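Local coordinates for dioxygenase (Pseudomonas brassicacearum, PDB 5V2D), which probably cleaves the central double bond of lignin-derived stilbenes with dioxygen at an iron centre, like other carotenoid cleavage oxygenases, at residues Leu119-Ser131 and Asp258-Gln270. Residues are numbered along the deposited sequence; the frame is centred on the assembly and turned at random.
Sequences LNGVYRNAFTNDS and DVERMKNGGPHFQ
The Arg124 guanidinium lies over one face of the His268 imidazole, with His268 NE2 3.8 Å above the guanidinium plane and offset toward its rim; a 32° angle between the planes makes this a tilted overlap. Phe269 is turned differently: its ring stands 81° from the guanidinium, and Arg124 NH1 arrives at the ring's edge, near its plane. His268 CD2 covers one face of that phenyl, while Arg124 CG sits over the centre of the Tyr123 ring. Phe127 presents a face to Lys263, whose CG lies 3.8 Å from the ring centroid, almost on the normal, a CH-pi contact; Val259 CG1 and Met262 CB approach the same ring.

Three direct hydrogen bonds cross the contact. His268 ND1 donates to Arg124 O (2.9 Å), so the imidazole both lies against the guanidinium and is bonded to the type II turn Val122-Asn125. Asn125 holds its CG on the far side of CB from the backbone nitrogen (chi1 -177°), which carries the amide to the helix end, where ND2 donates to Gly266 O at 2.8 Å and to Met262 O at 2.9 Å. Met262 O is thus gripped by two donors, Asn125 ND2 and, in the Schellman motif, Gly265 N. A water bridges Tyr123 O and His268 N.

Outside the pair, Arg124 NH1 bonds Tyr203 OH and His268 NE2 bonds Glu204 OE2, linking both groups to the end of strand 198-203. The Tyr123 side chain is about 9 Å from the bound iron, consistent with the loop cap over the family's seven-bladed beta-propeller. The contact packs the loop between helix 107-115 and strand 143-147 against short helix 259-263, within the connection joining paired strands 255-257 and 269-271.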
loop_
_atom_site.group_PDB
_atom_site.type_symbol
_atom_site.label_atom_id
_atom_site.label_comp_id
_atom_site.label_asym_id
_atom_site.label_seq_id
_atom_site.Cartn_x
_atom_site.Cartn_y
_atom_site.Cartn_z
ATOM N N LEU A 119 7.091 -1.077 23.035
ATOM C CA LEU A 119 6.936 0.167 23.759
ATOM C C LEU A 119 5.827 1.034 23.180
ATOM O O LEU A 119 5.650 2.198 23.584
ATOM C CB LEU A 119 8.252 0.948 23.697
ATOM C CG LEU A 119 9.440 0.187 24.222
ATOM C CD1 LEU A 119 10.725 0.949 23.911
ATOM C CD2 LEU A 119 9.258 -0.121 25.726
ATOM N N ASN A 120 5.090 0.502 22.213
ATOM C CA ASN A 120 4.201 1.290 21.435
ATOM C C ASN A 120 2.751 0.741 21.560
ATOM O O ASN A 120 2.536 -0.469 21.551
ATOM C CB ASN A 120 4.722 1.379 19.988
ATOM C CG ASN A 120 6.030 2.162 19.864
ATOM O OD1 ASN A 120 7.082 1.685 20.258
ATOM N ND2 ASN A 120 5.955 3.365 19.307
ATOM N N GLY A 121 1.804 1.654 21.689
ATOM C CA GLY A 121 0.438 1.371 21.956
ATOM C C GLY A 121 -0.437 1.344 20.723
ATOM O O GLY A 121 -0.119 0.675 19.726
ATOM N N VAL A 122 -1.514 2.126 20.809
ATOM C CA VAL A 122 -2.553 2.154 19.820
ATOM C C VAL A 122 -2.009 2.745 18.542
ATOM O O VAL A 122 -1.234 3.733 18.584
ATOM C CB VAL A 122 -3.759 2.995 20.352
ATOM C CG1 VAL A 122 -4.775 3.270 19.259
ATOM C CG2 VAL A 122 -4.467 2.248 21.534
ATOM N N TYR A 123 -2.417 2.171 17.409
ATOM C CA TYR A 123 -2.009 2.627 16.065
ATOM C C TYR A 123 -2.124 4.132 15.931
ATOM O O TYR A 123 -3.217 4.709 16.134
ATOM C CB TYR A 123 -2.838 1.924 14.978
ATOM C CG TYR A 123 -2.559 2.327 13.570
ATOM C CD1 TYR A 123 -3.423 3.163 12.898
ATOM C CD2 TYR A 123 -1.373 1.907 12.878
ATOM C CE1 TYR A 123 -3.166 3.554 11.549
ATOM C CE2 TYR A 123 -1.158 2.286 11.545
ATOM C CZ TYR A 123 -2.050 3.094 10.883
ATOM O OH TYR A 123 -1.854 3.598 9.598
ATOM N N ARG A 124 -0.996 4.768 15.602
ATOM C CA ARG A 124 -0.920 6.211 15.293
ATOM C C ARG A 124 -1.440 7.051 16.471
ATOM O O ARG A 124 -2.014 8.133 16.302
ATOM C CB ARG A 124 -1.635 6.558 13.987
ATOM C CG ARG A 124 -0.896 6.035 12.719
ATOM C CD ARG A 124 -1.324 6.747 11.439
ATOM N NE ARG A 124 -1.099 8.195 11.510
ATOM C CZ ARG A 124 -1.367 9.078 10.532
ATOM N NH1 ARG A 124 -1.989 8.650 9.462
ATOM N NH2 ARG A 124 -1.032 10.406 10.654
ATOM N N ASN A 125 -1.286 6.515 17.693
ATOM C CA ASN A 125 -1.662 7.270 18.867
ATOM C C ASN A 125 -0.513 7.182 19.878
ATOM O O ASN A 125 -0.482 6.311 20.793
ATOM C CB ASN A 125 -3.020 6.783 19.421
ATOM C CG ASN A 125 -3.477 7.626 20.627
ATOM O OD1 ASN A 125 -2.698 8.487 21.074
ATOM N ND2 ASN A 125 -4.688 7.374 21.174
ATOM N N ALA A 126 0.402 8.105 19.704
ATOM C CA ALA A 126 1.609 8.104 20.571
ATOM C C ALA A 126 1.291 8.455 22.034
ATOM O O ALA A 126 2.063 8.119 22.923
ATOM C CB ALA A 126 2.659 9.070 20.016
ATOM N N PHE A 127 0.134 9.051 22.321
ATOM C CA PHE A 127 -0.244 9.227 23.736
ATOM C C PHE A 127 -0.377 7.930 24.483
ATOM O O PHE A 127 -0.374 7.983 25.675
ATOM C CB PHE A 127 -1.567 10.043 23.890
ATOM C CG PHE A 127 -1.511 11.385 23.218
ATOM C CD1 PHE A 127 -0.707 12.414 23.781
ATOM C CD2 PHE A 127 -2.189 11.639 22.005
ATOM C CE1 PHE A 127 -0.626 13.674 23.162
ATOM C CE2 PHE A 127 -2.067 12.885 21.385
ATOM C CZ PHE A 127 -1.318 13.909 21.977
ATOM N N THR A 128 -0.503 6.772 23.820
ATOM C CA THR A 128 -0.622 5.502 24.498
ATOM C C THR A 128 0.686 4.742 24.504
ATOM O O THR A 128 0.717 3.597 24.959
ATOM C CB THR A 128 -1.652 4.629 23.785
ATOM O OG1 THR A 128 -1.236 4.363 22.417
ATOM C CG2 THR A 128 -2.965 5.331 23.819
ATOM N N ASN A 129 1.796 5.362 24.035
ATOM C CA ASN A 129 3.070 4.664 24.077
ATOM C C ASN A 129 3.642 4.593 25.495
ATOM O O ASN A 129 3.366 5.442 26.292
ATOM C CB ASN A 129 4.107 5.338 23.171
ATOM C CG ASN A 129 3.793 5.173 21.693
ATOM O OD1 ASN A 129 2.940 4.399 21.325
ATOM N ND2 ASN A 129 4.459 5.940 20.855
ATOM N N ASP A 130 4.547 3.673 25.736
ATOM C CA ASP A 130 5.419 3.700 26.954
ATOM C C ASP A 130 6.296 4.922 26.835
ATOM O O ASP A 130 6.678 5.361 25.752
ATOM C CB ASP A 130 6.256 2.434 26.903
ATOM C CG ASP A 130 7.102 2.197 28.147
ATOM O OD1 ASP A 130 8.103 2.894 28.408
ATOM O OD2 ASP A 130 6.824 1.162 28.776
ATOM N N SER A 131 6.660 5.499 27.982
ATOM C CA SER A 131 7.491 6.715 27.976
ATOM C C SER A 131 8.891 6.424 27.459
ATOM O O SER A 131 9.533 7.316 26.979
ATOM C CB SER A 131 7.546 7.307 29.412
ATOM O OG SER A 131 8.058 6.286 30.242
ATOM N N ASP A 258 -9.713 13.118 15.640
ATOM C CA ASP A 258 -9.995 13.938 16.832
ATOM C C ASP A 258 -8.881 13.758 17.886
ATOM O O ASP A 258 -8.754 12.697 18.515
ATOM C CB ASP A 258 -11.349 13.532 17.414
ATOM C CG ASP A 258 -11.814 14.489 18.548
ATOM O OD1 ASP A 258 -12.774 15.190 18.357
ATOM O OD2 ASP A 258 -11.217 14.570 19.627
ATOM N N VAL A 259 -8.096 14.787 18.083
ATOM C CA VAL A 259 -6.954 14.706 19.008
ATOM C C VAL A 259 -7.379 14.458 20.475
ATOM O O VAL A 259 -6.677 13.736 21.236
ATOM C CB VAL A 259 -6.079 15.954 18.971
ATOM C CG1 VAL A 259 -4.812 15.728 19.857
ATOM C CG2 VAL A 259 -5.685 16.258 17.551
ATOM N N GLU A 260 -8.532 14.995 20.860
ATOM C CA GLU A 260 -9.032 14.760 22.225
ATOM C C GLU A 260 -9.347 13.317 22.432
ATOM O O GLU A 260 -8.976 12.753 23.457
ATOM C CB GLU A 260 -10.257 15.695 22.566
ATOM C CG GLU A 260 -9.860 17.176 22.743
ATOM C CD GLU A 260 -8.738 17.383 23.798
ATOM O OE1 GLU A 260 -8.883 16.876 24.970
ATOM O OE2 GLU A 260 -7.694 18.027 23.477
ATOM N N ARG A 261 -10.004 12.683 21.460
ATOM C CA ARG A 261 -10.280 11.248 21.542
ATOM C C ARG A 261 -8.951 10.478 21.716
ATOM O O ARG A 261 -8.862 9.529 22.482
ATOM C CB ARG A 261 -11.030 10.760 20.292
ATOM C CG ARG A 261 -11.175 9.244 20.185
ATOM C CD ARG A 261 -11.966 8.821 18.943
ATOM N NE ARG A 261 -11.237 9.097 17.689
ATOM C CZ ARG A 261 -11.659 9.869 16.695
ATOM N NH1 ARG A 261 -12.837 10.468 16.729
ATOM N NH2 ARG A 261 -10.860 10.035 15.592
ATOM N N MET A 262 -7.935 10.870 20.943
ATOM C CA MET A 262 -6.622 10.235 21.037
ATOM C C MET A 262 -5.961 10.438 22.419
ATOM O O MET A 262 -5.393 9.492 22.953
ATOM C CB MET A 262 -5.663 10.758 19.943
ATOM C CG MET A 262 -6.049 10.391 18.495
ATOM S SD MET A 262 -5.093 11.420 17.277
ATOM C CE MET A 262 -3.430 10.943 17.772
ATOM N N LYS A 263 -6.020 11.651 22.957
ATOM C CA LYS A 263 -5.501 11.907 24.324
ATOM C C LYS A 263 -6.163 11.027 25.351
ATOM O O LYS A 263 -5.530 10.652 26.297
ATOM C CB LYS A 263 -5.653 13.339 24.730
ATOM C CG LYS A 263 -4.542 14.156 24.142
ATOM C CD LYS A 263 -4.723 15.663 24.444
ATOM C CE LYS A 263 -3.463 16.440 24.110
ATOM N NZ LYS A 263 -3.794 17.796 23.572
ATOM N N ASN A 264 -7.413 10.646 25.111
ATOM C CA ASN A 264 -8.139 9.698 25.968
ATOM C C ASN A 264 -7.954 8.257 25.620
ATOM O O ASN A 264 -8.700 7.394 26.150
ATOM C CB ASN A 264 -9.625 10.061 26.013
ATOM C CG ASN A 264 -9.842 11.399 26.739
ATOM O OD1 ASN A 264 -9.347 11.578 27.844
ATOM N ND2 ASN A 264 -10.466 12.357 26.091
ATOM N N GLY A 265 -6.989 7.940 24.722
ATOM C CA GLY A 265 -6.669 6.557 24.486
ATOM C C GLY A 265 -7.376 5.948 23.310
ATOM O O GLY A 265 -7.148 4.759 23.011
ATOM N N GLY A 266 -8.200 6.743 22.615
ATOM C CA GLY A 266 -9.008 6.207 21.543
ATOM C C GLY A 266 -8.277 6.180 20.163
ATOM O O GLY A 266 -7.099 6.528 20.037
ATOM N N PRO A 267 -8.973 5.675 19.140
ATOM C CA PRO A 267 -8.359 5.546 17.821
ATOM C C PRO A 267 -8.044 6.854 17.136
ATOM O O PRO A 267 -8.722 7.864 17.337
ATOM C CB PRO A 267 -9.401 4.753 17.029
ATOM C CG PRO A 267 -10.374 4.172 18.066
ATOM C CD PRO A 267 -10.405 5.240 19.118
ATOM N N HIS A 268 -7.013 6.844 16.282
ATOM C CA HIS A 268 -6.628 8.046 15.519
ATOM C C HIS A 268 -7.751 8.505 14.586
ATOM O O HIS A 268 -8.019 9.681 14.504
ATOM C CB HIS A 268 -5.376 7.770 14.733
ATOM C CG HIS A 268 -4.792 8.965 14.021
ATOM N ND1 HIS A 268 -3.646 9.583 14.457
ATOM C CD2 HIS A 268 -5.154 9.571 12.867
ATOM C CE1 HIS A 268 -3.357 10.561 13.611
ATOM N NE2 HIS A 268 -4.274 10.600 12.665
ATOM N N PHE A 269 -8.403 7.571 13.923
ATOM C CA PHE A 269 -9.479 7.861 12.986
ATOM C C PHE A 269 -10.817 7.252 13.455
ATOM O O PHE A 269 -10.828 6.222 14.120
ATOM C CB PHE A 269 -9.196 7.187 11.621
ATOM C CG PHE A 269 -8.005 7.745 10.895
ATOM C CD1 PHE A 269 -8.065 8.988 10.300
ATOM C CD2 PHE A 269 -6.837 7.033 10.824
ATOM C CE1 PHE A 269 -6.964 9.493 9.606
ATOM C CE2 PHE A 269 -5.721 7.527 10.152
ATOM C CZ PHE A 269 -5.794 8.770 9.560
ATOM N N GLN A 270 -11.890 7.850 12.971
ATOM C CA GLN A 270 -13.244 7.351 13.174
ATOM C C GLN A 270 -14.084 7.488 11.911
ATOM O O GLN A 270 -14.185 8.561 11.332
ATOM C CB GLN A 270 -13.888 8.207 14.299
ATOM C CG GLN A 270 -15.251 7.689 14.752
ATOM C CD GLN A 270 -15.883 8.576 15.799
ATOM O OE1 GLN A 270 -16.384 9.659 15.492
ATOM N NE2 GLN A 270 -15.822 8.141 17.004
HETATM O O HOH W 1 -5.835 4.340 15.800
#